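Local coordinates for protein D-alanyl transferase DltD (Enterococcus faecium TX0133A04, PDB 6PFX) that probably takes part in the D-alanylation of lipoteichoic acid in the Gram-positive cell wall, as a membrane-associated protein of the DltD family, at residues A[81-86]-A[275-280]. Residues are numbered along the deposited sequence; the frame is centred on the assembly and turned at random.
Sequences SQYMMM and FQLVLD
Tyr83 and Val278 mark the nearest backbone approach of two helices running almost parallel, with 5.0 Å between their CA atoms; the axes of the two segments approach to 8.7 Å at 21°. With CG anti to the backbone N (chi1 176°), the Tyr83 ring reaches across to helix 271-284 and lies against the backbone and CB of Leu277. Leu277 CB sits over one ring face, displaced toward the rim, and makes a CH-pi contact 3.9 Å from the ring centroid. Leu277 O lies near the ring rim beside CD1 and CE1, 3.1 Å from Tyr83 CD1 and tilted out of the ring plane. The two branches of Val278 divide the remaining contact: CG2 packs beside Tyr83 CB, while CG1 meets the methyl end of Met86, with CE 3.6 Å away. Met86 reaches it because its chain is extended beyond CG, crossing the valine at about a right angle. No direct hydrogen bond joins the segments, but a water in the plane of the Tyr83 ring accepts from Tyr83 OH at 2.8 Å and donates to Asp280 OD1 at 2.6 Å. Arg87 also bonds Tyr83 OH, and Lys284 forms a salt bridge with the same Asp280 oxygen, so the bridge lies within a charged cluster. Helix 138-147 packs on Tyr83 and Leu277. This is buried packing of helices 79-89 and 271-284 in an alpha/beta fold with a five-stranded parallel sheet, consistent with the SGNH-hydrolase clan.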
# COMPACT_ATOMS: atom_id res chain seq x y z
N SER A 81 5.38 7.13 -0.89
CA SER A 81 4.57 7.46 -2.06
C SER A 81 3.09 7.45 -1.72
O SER A 81 2.34 8.33 -2.15
CB SER A 81 4.84 6.46 -3.18
OG SER A 81 6.17 6.59 -3.64
N GLN A 82 2.64 6.48 -0.93
CA GLN A 82 1.21 6.45 -0.65
C GLN A 82 0.80 7.54 0.32
O GLN A 82 -0.33 8.05 0.25
CB GLN A 82 0.77 5.04 -0.29
CG GLN A 82 0.68 4.21 -1.60
CD GLN A 82 0.52 2.72 -1.43
OE1 GLN A 82 -0.55 2.17 -1.68
NE2 GLN A 82 1.60 2.04 -1.05
N TYR A 83 1.70 7.96 1.21
CA TYR A 83 1.45 9.16 1.99
C TYR A 83 1.19 10.37 1.09
O TYR A 83 0.29 11.17 1.37
CB TYR A 83 2.63 9.50 2.91
CG TYR A 83 2.44 10.80 3.66
CD1 TYR A 83 1.65 10.85 4.79
CD2 TYR A 83 3.05 11.98 3.24
CE1 TYR A 83 1.46 12.04 5.50
CE2 TYR A 83 2.86 13.18 3.94
CZ TYR A 83 2.07 13.19 5.07
OH TYR A 83 1.87 14.37 5.78
N MET A 84 1.99 10.53 0.03
CA MET A 84 1.81 11.68 -0.85
C MET A 84 0.47 11.62 -1.55
O MET A 84 -0.17 12.65 -1.79
CB MET A 84 2.92 11.74 -1.90
CG MET A 84 4.31 11.87 -1.34
SD MET A 84 4.47 13.25 -0.23
CE MET A 84 3.73 14.56 -1.21
N MET A 85 0.02 10.42 -1.91
CA MET A 85 -1.31 10.27 -2.47
C MET A 85 -2.37 10.70 -1.46
O MET A 85 -3.28 11.47 -1.79
CB MET A 85 -1.55 8.83 -2.90
CG MET A 85 -0.61 8.34 -3.97
SD MET A 85 -0.97 6.64 -4.46
CE MET A 85 0.67 6.13 -4.97
N MET A 86 -2.26 10.21 -0.23
CA MET A 86 -3.26 10.51 0.78
C MET A 86 -3.31 12.00 1.09
O MET A 86 -4.40 12.59 1.15
CB MET A 86 -2.93 9.77 2.07
CG MET A 86 -3.07 8.28 1.99
SD MET A 86 -2.59 7.57 3.58
CE MET A 86 -2.71 5.85 3.15
N PHE A 275 6.15 4.73 7.08
CA PHE A 275 4.83 4.21 7.41
C PHE A 275 4.15 5.07 8.46
O PHE A 275 2.93 5.28 8.41
CB PHE A 275 4.97 2.75 7.90
CG PHE A 275 3.65 2.06 8.14
CD1 PHE A 275 2.82 1.79 7.09
CD2 PHE A 275 3.26 1.66 9.41
CE1 PHE A 275 1.61 1.19 7.29
CE2 PHE A 275 2.03 1.05 9.61
CZ PHE A 275 1.21 0.82 8.55
N GLN A 276 4.93 5.63 9.39
CA GLN A 276 4.35 6.54 10.38
C GLN A 276 3.70 7.75 9.73
O GLN A 276 2.72 8.29 10.27
CB GLN A 276 5.41 6.97 11.40
CG GLN A 276 4.82 7.81 12.52
CD GLN A 276 3.76 7.12 13.38
OE1 GLN A 276 3.66 5.89 13.44
NE2 GLN A 276 2.98 7.93 14.06
N LEU A 277 4.23 8.22 8.59
CA LEU A 277 3.58 9.30 7.87
C LEU A 277 2.17 8.90 7.46
O LEU A 277 1.22 9.67 7.63
CB LEU A 277 4.38 9.67 6.63
CG LEU A 277 5.72 10.36 6.83
CD1 LEU A 277 6.46 10.49 5.52
CD2 LEU A 277 5.46 11.75 7.37
N VAL A 278 2.02 7.70 6.90
CA VAL A 278 0.70 7.18 6.54
C VAL A 278 -0.23 7.19 7.75
O VAL A 278 -1.37 7.63 7.65
CB VAL A 278 0.85 5.77 5.96
CG1 VAL A 278 -0.47 5.08 5.84
CG2 VAL A 278 1.60 5.82 4.61
N LEU A 279 0.23 6.66 8.89
CA LEU A 279 -0.59 6.62 10.09
C LEU A 279 -0.98 8.02 10.57
O LEU A 279 -2.11 8.25 11.00
CB LEU A 279 0.16 5.86 11.19
CG LEU A 279 0.52 4.41 10.87
CD1 LEU A 279 1.04 3.72 12.13
CD2 LEU A 279 -0.69 3.67 10.30
N ASP A 280 -0.03 8.96 10.51
CA ASP A 280 -0.32 10.34 10.88
C ASP A 280 -1.48 10.88 10.06
O ASP A 280 -2.42 11.47 10.62
CB ASP A 280 0.97 11.14 10.65
CG ASP A 280 0.92 12.54 11.23
OD1 ASP A 280 0.46 13.46 10.53
OD2 ASP A 280 1.40 12.73 12.38
O HOH W 1 0.21 14.06 8.00